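Local atomic coordinates of cutinase-like protein (Cryptococcus sp., PDB entry 2CZQ), a protein that probably hydrolyses carboxylic esters, as a cutinase-like member of the alpha/beta hydrolase family. Residues Gln86-Thr91 with Ile114-His119; Gln82-Gly87 with Gln179-Pro184. All coordinates share one frame; numbering follows the deposited sequence.

Contact 1. Residues Gln86-Thr91 with Ile114-His119; sequences QGAAAT and IGNPDH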
ATOM      1  N   GLN A  86      -1.954   0.474 -10.193  1.00  4.42           N
ATOM      2  CA  GLN A  86      -2.933   1.559 -10.149  1.00  4.47           C
ATOM      3  C   GLN A  86      -3.408   1.821  -8.713  1.00  4.45           C
ATOM      4  O   GLN A  86      -3.628   2.968  -8.316  1.00  4.51           O
ATOM      5  CB  GLN A  86      -4.129   1.274 -11.055  1.00  4.68           C
ATOM      6  CG  GLN A  86      -5.130   2.421 -11.027  1.00  4.85           C
ATOM      7  CD  GLN A  86      -6.222   2.387 -12.079  1.00  4.92           C
ATOM      8  OE1 GLN A  86      -7.004   3.326 -12.144  1.00  5.35           O
ATOM      9  NE2 GLN A  86      -6.302   1.324 -12.878  1.00  5.43           N
ATOM     10  N   GLY A  87      -3.575   0.752  -7.940  1.00  4.39           N
ATOM     11  CA  GLY A  87      -4.008   0.870  -6.557  1.00  4.43           C
ATOM     12  C   GLY A  87      -3.004   1.560  -5.655  1.00  4.44           C
ATOM     13  O   GLY A  87      -3.386   2.200  -4.675  1.00  4.69           O
ATOM     14  N   ALA A  88      -1.718   1.425  -5.971  1.00  4.41           N
ATOM     15  CA  ALA A  88      -0.687   2.173  -5.260  1.00  4.62           C
ATOM     16  C   ALA A  88      -0.837   3.670  -5.530  1.00  4.55           C
ATOM     17  O   ALA A  88      -0.782   4.470  -4.599  1.00  4.71           O
ATOM     18  CB  ALA A  88       0.709   1.681  -5.632  1.00  4.60           C
ATOM     19  N   ALA A  89      -1.037   4.043  -6.792  1.00  4.59           N
ATOM     20  CA  ALA A  89      -1.262   5.440  -7.145  1.00  4.74           C
ATOM     21  C   ALA A  89      -2.504   5.982  -6.436  1.00  4.71           C
ATOM     22  O   ALA A  89      -2.480   7.075  -5.868  1.00  4.83           O
ATOM     23  CB  ALA A  89      -1.378   5.601  -8.652  1.00  5.10           C
ATOM     24  N   ALA A  90      -3.587   5.207  -6.442  1.00  4.70           N
ATOM     25  CA  ALA A  90      -4.809   5.642  -5.758  1.00  4.76           C
ATOM     26  C   ALA A  90      -4.562   5.883  -4.269  1.00  4.52           C
ATOM     27  O   ALA A  90      -5.127   6.809  -3.673  1.00  4.92           O
ATOM     28  CB  ALA A  90      -5.919   4.629  -5.949  1.00  5.33           C
ATOM     29  N   THR A  91      -3.716   5.048  -3.675  1.00  4.32           N
ATOM     30  CA  THR A  91      -3.362   5.175  -2.265  1.00  4.64           C
ATOM     31  C   THR A  91      -2.515   6.421  -2.015  1.00  4.41           C
ATOM     32  O   THR A  91      -2.773   7.173  -1.074  1.00  4.63           O
ATOM     33  CB  THR A  91      -2.630   3.912  -1.793  1.00  4.67           C
ATOM     34  OG1 THR A  91      -3.484   2.769  -1.955  1.00  4.99           O
ATOM     35  CG2 THR A  91      -2.353   3.970  -0.297  1.00  5.09           C
ATOM     36  N   ILE A 114       3.238  -1.599  -3.570  1.00  4.58           N
ATOM     37  CA  ILE A 114       4.029  -2.417  -4.483  1.00  4.74           C
ATOM     38  C   ILE A 114       3.784  -1.978  -5.914  1.00  4.38           C
ATOM     39  O   ILE A 114       2.654  -1.668  -6.302  1.00  4.55           O
ATOM     40  CB  ILE A 114       3.736  -3.938  -4.330  1.00  4.93           C
ATOM     41  CG1 ILE A 114       2.235  -4.203  -4.162  1.00  5.14           C
ATOM     42  CG2 ILE A 114       4.535  -4.518  -3.173  1.00  5.56           C
ATOM     43  CD1 ILE A 114       1.844  -5.662  -4.320  1.00  5.69           C
ATOM     44  N   GLY A 115       4.852  -1.937  -6.704  1.00  4.62           N
ATOM     45  CA  GLY A 115       4.722  -1.562  -8.103  1.00  4.92           C
ATOM     46  C   GLY A 115       4.092  -0.191  -8.300  1.00  4.67           C
ATOM     47  O   GLY A 115       3.187  -0.016  -9.115  1.00  4.94           O
ATOM     48  N   ASN A 116       4.586   0.789  -7.552  1.00  4.66           N
ATOM     49  CA  ASN A 116       3.963   2.105  -7.464  1.00  4.63           C
ATOM     50  C   ASN A 116       4.293   3.004  -8.655  1.00  4.58           C
ATOM     51  O   ASN A 116       5.445   3.397  -8.814  1.00  4.55           O
ATOM     52  CB  ASN A 116       4.457   2.765  -6.174  1.00  4.96           C
ATOM     53  CG  ASN A 116       3.845   4.119  -5.925  1.00  4.59           C
ATOM     54  OD1 ASN A 116       2.844   4.503  -6.540  1.00  5.11           O
ATOM     55  ND2 ASN A 116       4.446   4.860  -4.998  1.00  5.26           N
ATOM     56  N   PRO A 117       3.307   3.381  -9.475  1.00  4.39           N
ATOM     57  CA  PRO A 117       3.572   4.322 -10.571  1.00  4.76           C
ATOM     58  C   PRO A 117       4.092   5.666 -10.058  1.00  4.55           C
ATOM     59  O   PRO A 117       4.760   6.385 -10.801  1.00  4.93           O
ATOM     60  CB  PRO A 117       2.195   4.510 -11.216  1.00  5.38           C
ATOM     61  CG  PRO A 117       1.407   3.303 -10.818  1.00  5.37           C
ATOM     62  CD  PRO A 117       1.888   2.980  -9.438  1.00  4.73           C
ATOM     63  N   ASP A 118       3.787   5.990  -8.802  1.00  4.50           N
ATOM     64  CA  ASP A 118       4.185   7.261  -8.203  1.00  4.76           C
ATOM     65  C   ASP A 118       5.478   7.161  -7.400  1.00  4.81           C
ATOM     66  O   ASP A 118       5.778   8.037  -6.590  1.00  5.18           O
ATOM     67  CB  ASP A 118       3.069   7.792  -7.306  1.00  5.04           C
ATOM     68  CG  ASP A 118       1.799   8.053  -8.055  1.00  5.35           C
ATOM     69  OD1 ASP A 118       1.860   8.176  -9.306  1.00  5.46           O
ATOM     70  OD2 ASP A 118       0.709   8.154  -7.453  1.00  6.07           O
ATOM     71  N   HIS A 119       6.239   6.098  -7.623  1.00  4.82           N
ATOM     72  CA  HIS A 119       7.500   5.889  -6.929  1.00  4.95           C
ATOM     73  C   HIS A 119       8.419   7.095  -7.150  1.00  5.01           C
ATOM     74  O   HIS A 119       8.589   7.553  -8.278  1.00  5.29           O
ATOM     75  CB  HIS A 119       8.104   4.587  -7.446  1.00  5.06           C
ATOM     76  CG  HIS A 119       9.330   4.146  -6.724  1.00  5.33           C
ATOM     77  ND1 HIS A 119       9.344   3.163  -5.759  1.00  7.07           N
ATOM     78  CD2 HIS A 119      10.610   4.553  -6.866  1.00  5.04           C
ATOM     79  CE1 HIS A 119      10.589   2.988  -5.342  1.00  5.20           C
ATOM     80  NE2 HIS A 119      11.373   3.821  -5.998  1.00  7.41           N
TER
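Ala88 and Ala89, in the first turn of helix 86-98, meet Asn116, Pro117 and Asp118 without a hydrogen bond between the segments, a worked example of how small side chains let a loop lie close against a helix. The apolar part is a proline ring against two methyls: Ala88 CB touches Pro117 CD at 4.2 Å, and Ala89 CB stands at the same distance from Pro117 CG. The alanines also meet polar atoms by van der Waals contact. Ala88 CB lies 3.7 Å from Asn116 OD1, while Asp118 OD2 comes within 3.4 Å of Ala89 CA. Within the loop, chi1 of Asn116 sets CG anti to the backbone N (-178°) and a small chi2 (15°) then sets OD1, which Asp118 N reaches at 2.9 Å, an Asx turn whose donor stands well above the carboxamide plane. A type I beta turn from Asn116 to His119 encloses it. Asn116 ND2 is hydrogen-bonded to Asp159 OD2 and Asp118 OD1 to Gln146 NE2, so these buried polar ends have partners outside the two segments. The contact thus sets the start of helix 86-98 against the loop leaving strand 108-114, with Ala88 also touching Leu113 of that strand and Asn116 reaching strand 157-160.

Contact 2. Residues Gln82-Gly87 with Gln179-Pro184; sequences QGYSQG and QHLSYP
Ser85 OG and His180 NE2 lie 2.7 Å apart in a hydrogen bond that either atom could donate, with OG at the edge of the imidazole and in its plane. The serine torsion sets OG anti to the backbone N (chi1 -163°), on the His180 side. Ser85 sits between strand 78-84 and helix 86-98 with a positive phi, as expected of the strained nucleophile elbow of this fold; Gly83 and Gly87 fit its GxSxG pattern. A second polar bond runs from Tyr84 OH to His180 O, also 2.7 Å long. That carbonyl oxygen lies in the plane of the phenol ring at its edge, whereas the hydroxyl stands above the carbonyl plane. The same OH is poised over one face of the imidazole, offset toward the rim, 3.8 Å above its plane. The two rings are nearly parallel, at 29°, but slid so far apart that they barely overlap. Tyr183 completes the aromatic cluster: its CD2 touches Tyr84 CE1 at 3.6 Å, with the ring planes at 65°. Outside the segments, Asp165 OD2 is hydrogen-bonded to both His180 ND1 and Tyr183 OH. Hydroxyl, imidazole and carboxylate are thus linked in a row by hydrogen bonds, consistent with a Ser-His-Asp catalytic triad in which Ser85 would probably be the nucleophile, as the elbow serine is in cutinases.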
ATOM      1  N   GLN A  82      -2.890  -0.566   1.660  1.00  4.69           N
ATOM      2  CA  GLN A  82      -2.081  -1.352   0.739  1.00  4.64           C
ATOM      3  C   GLN A  82      -2.511  -1.026  -0.673  1.00  4.32           C
ATOM      4  O   GLN A  82      -3.706  -0.960  -0.955  1.00  4.35           O
ATOM      5  CB  GLN A  82      -2.297  -2.839   0.995  1.00  5.04           C
ATOM      6  CG  GLN A  82      -1.965  -3.277   2.412  1.00  5.69           C
ATOM      7  CD  GLN A  82      -2.460  -4.673   2.735  1.00  5.06           C
ATOM      8  OE1 GLN A  82      -3.523  -5.082   2.270  1.00  5.78           O
ATOM      9  NE2 GLN A  82      -1.692  -5.403   3.545  1.00  5.81           N
ATOM     10  N   GLY A  83      -1.553  -0.844  -1.577  1.00  4.25           N
ATOM     11  CA  GLY A  83      -1.892  -0.587  -2.962  1.00  4.62           C
ATOM     12  C   GLY A  83      -0.896  -1.192  -3.923  1.00  4.24           C
ATOM     13  O   GLY A  83       0.315  -1.122  -3.689  1.00  4.67           O
ATOM     14  N   TYR A  84      -1.412  -1.793  -4.993  1.00  4.24           N
ATOM     15  CA  TYR A  84      -0.600  -2.397  -6.045  1.00  4.52           C
ATOM     16  C   TYR A  84      -0.882  -1.704  -7.368  1.00  4.36           C
ATOM     17  O   TYR A  84      -2.033  -1.628  -7.803  1.00  4.50           O
ATOM     18  CB  TYR A  84      -0.940  -3.885  -6.162  1.00  4.84           C
ATOM     19  CG  TYR A  84      -0.356  -4.587  -7.374  1.00  5.79           C
ATOM     20  CD1 TYR A  84       0.990  -4.436  -7.735  1.00  5.51           C
ATOM     21  CD2 TYR A  84      -1.162  -5.394  -8.172  1.00  8.43           C
ATOM     22  CE1 TYR A  84       1.517  -5.085  -8.852  1.00  6.30           C
ATOM     23  CE2 TYR A  84      -0.654  -6.039  -9.286  1.00  9.45           C
ATOM     24  CZ  TYR A  84       0.682  -5.883  -9.625  1.00  8.66           C
ATOM     25  OH  TYR A  84       1.169  -6.538 -10.735  1.00 11.01           O
ATOM     26  N   SER A  85       0.179  -1.214  -8.015  1.00  4.41           N
ATOM     27  CA  SER A  85       0.087  -0.673  -9.372  1.00  4.57           C
ATOM     28  C   SER A  85      -0.895   0.507  -9.387  1.00  4.32           C
ATOM     29  O   SER A  85      -0.692   1.454  -8.625  1.00  4.56           O
ATOM     30  CB  SER A  85      -0.237  -1.782 -10.378  1.00  4.92           C
ATOM     31  OG  SER A  85       0.065  -1.352 -11.684  1.00  5.01           O
ATOM     32  N   GLN A  86      -1.954   0.474 -10.193  1.00  4.42           N
ATOM     33  CA  GLN A  86      -2.933   1.559 -10.149  1.00  4.47           C
ATOM     34  C   GLN A  86      -3.408   1.821  -8.713  1.00  4.45           C
ATOM     35  O   GLN A  86      -3.628   2.968  -8.316  1.00  4.51           O
ATOM     36  CB  GLN A  86      -4.129   1.274 -11.055  1.00  4.68           C
ATOM     37  CG  GLN A  86      -5.130   2.421 -11.027  1.00  4.85           C
ATOM     38  CD  GLN A  86      -6.222   2.387 -12.079  1.00  4.92           C
ATOM     39  OE1 GLN A  86      -7.004   3.326 -12.144  1.00  5.35           O
ATOM     40  NE2 GLN A  86      -6.302   1.324 -12.878  1.00  5.43           N
ATOM     41  N   GLY A  87      -3.575   0.752  -7.940  1.00  4.39           N
ATOM     42  CA  GLY A  87      -4.008   0.870  -6.557  1.00  4.43           C
ATOM     43  C   GLY A  87      -3.004   1.560  -5.655  1.00  4.44           C
ATOM     44  O   GLY A  87      -3.386   2.200  -4.675  1.00  4.69           O
ATOM     45  N   GLN A 179       8.623  -8.420 -13.780  1.00  6.07           N
ATOM     46  CA  GLN A 179       8.953  -7.844 -12.486  1.00  6.09           C
ATOM     47  C   GLN A 179       7.750  -7.122 -11.871  1.00  5.87           C
ATOM     48  O   GLN A 179       7.533  -7.197 -10.663  1.00  6.25           O
ATOM     49  CB  GLN A 179      10.154  -6.910 -12.619  1.00  6.13           C
ATOM     50  CG  GLN A 179      11.475  -7.636 -12.841  1.00  6.65           C
ATOM     51  CD  GLN A 179      11.645  -8.212 -14.242  1.00  7.09           C
ATOM     52  OE1 GLN A 179      10.930  -7.854 -15.181  1.00  7.53           O
ATOM     53  NE2 GLN A 179      12.607  -9.112 -14.381  1.00  8.21           N
ATOM     54  N   HIS A 180       6.944  -6.459 -12.699  1.00  5.36           N
ATOM     55  CA  HIS A 180       5.734  -5.804 -12.202  1.00  5.53           C
ATOM     56  C   HIS A 180       4.689  -6.801 -11.739  1.00  5.55           C
ATOM     57  O   HIS A 180       3.862  -6.482 -10.879  1.00  6.01           O
ATOM     58  CB  HIS A 180       5.105  -4.891 -13.259  1.00  5.61           C
ATOM     59  CG  HIS A 180       4.027  -4.004 -12.714  1.00  5.08           C
ATOM     60  ND1 HIS A 180       4.256  -3.115 -11.686  1.00  4.91           N
ATOM     61  CD2 HIS A 180       2.717  -3.869 -13.041  1.00  5.04           C
ATOM     62  CE1 HIS A 180       3.135  -2.472 -11.406  1.00  4.87           C
ATOM     63  NE2 HIS A 180       2.187  -2.904 -12.217  1.00  5.20           N
ATOM     64  N   LEU A 181       4.724  -7.997 -12.323  1.00  5.85           N
ATOM     65  CA  LEU A 181       3.743  -9.038 -12.046  1.00  6.52           C
ATOM     66  C   LEU A 181       4.197  -9.989 -10.933  1.00  6.55           C
ATOM     67  O   LEU A 181       3.456 -10.885 -10.552  1.00  7.46           O
ATOM     68  CB  LEU A 181       3.444  -9.834 -13.327  1.00  6.86           C
ATOM     69  CG  LEU A 181       3.050  -9.012 -14.559  1.00  8.18           C
ATOM     70  CD1 LEU A 181       2.898  -9.904 -15.780  1.00  9.64           C
ATOM     71  CD2 LEU A 181       1.768  -8.219 -14.318  1.00  9.27           C
ATOM     72  N   SER A 182       5.403  -9.779 -10.407  1.00  6.62           N
ATOM     73  CA  SER A 182       6.063 -10.730  -9.511  1.00  6.90           C
ATOM     74  C   SER A 182       5.528 -10.720  -8.082  1.00  6.53           C
ATOM     75  O   SER A 182       5.615 -11.722  -7.372  1.00  7.45           O
ATOM     76  CB  SER A 182       7.586 -10.481  -9.497  1.00  6.69           C
ATOM     77  OG  SER A 182       7.890  -9.239  -8.862  1.00  7.99           O
ATOM     78  N   TYR A 183       4.987  -9.581  -7.664  1.00  6.02           N
ATOM     79  CA  TYR A 183       4.734  -9.348  -6.248  1.00  5.72           C
ATOM     80  C   TYR A 183       3.875 -10.382  -5.532  1.00  5.64           C
ATOM     81  O   TYR A 183       4.204 -10.732  -4.400  1.00  5.61           O
ATOM     82  CB  TYR A 183       4.170  -7.953  -5.998  1.00  5.79           C
ATOM     83  CG  TYR A 183       5.044  -6.849  -6.520  1.00  5.47           C
ATOM     84  CD1 TYR A 183       6.130  -6.377  -5.786  1.00  6.28           C
ATOM     85  CD2 TYR A 183       4.784  -6.270  -7.755  1.00  5.31           C
ATOM     86  CE1 TYR A 183       6.929  -5.356  -6.274  1.00  5.99           C
ATOM     87  CE2 TYR A 183       5.573  -5.248  -8.253  1.00  5.23           C
ATOM     88  CZ  TYR A 183       6.651  -4.799  -7.507  1.00  5.43           C
ATOM     89  OH  TYR A 183       7.452  -3.782  -7.964  1.00  5.61           O
ATOM     90  N   PRO A 184       2.769 -10.848  -6.129  1.00  6.02           N
ATOM     91  CA  PRO A 184       1.894 -11.787  -5.412  1.00  6.41           C
ATOM     92  C   PRO A 184       2.622 -13.006  -4.861  1.00  6.87           C
ATOM     93  O   PRO A 184       2.246 -13.488  -3.787  1.00  7.20           O
ATOM     94  CB  PRO A 184       0.876 -12.201  -6.476  1.00  6.70           C
ATOM     95  CG  PRO A 184       0.781 -10.998  -7.349  1.00  6.98           C
ATOM     96  CD  PRO A 184       2.210 -10.513  -7.457  1.00  6.37           C
TER

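From the N terminus, the chain runs along strand 78-84, turns at Ser85 and enters helix 86-98, and both contacts start from this one strand-turn-helix unit, sharing Gln86 and Gly87. Contact 1 closes the shorter loop, when the chain has come back through strand 108-114 to 114-119. Contact 2 closes only at 179-184, so the loop of contact 1 lies within its own. The two meet directly: Ile114 N lies 3.0 Å from Gly83 O and Ile114 O 3.0 Å from Ser85 N, probable hydrogen bonds that join strand 108-114 to strand 78-84 and to the turn after it. Together they tie the central sheet and the start of helix 86-98 to the loop after strand 108-114 and to the end of helix 178-181 with the residues that follow it.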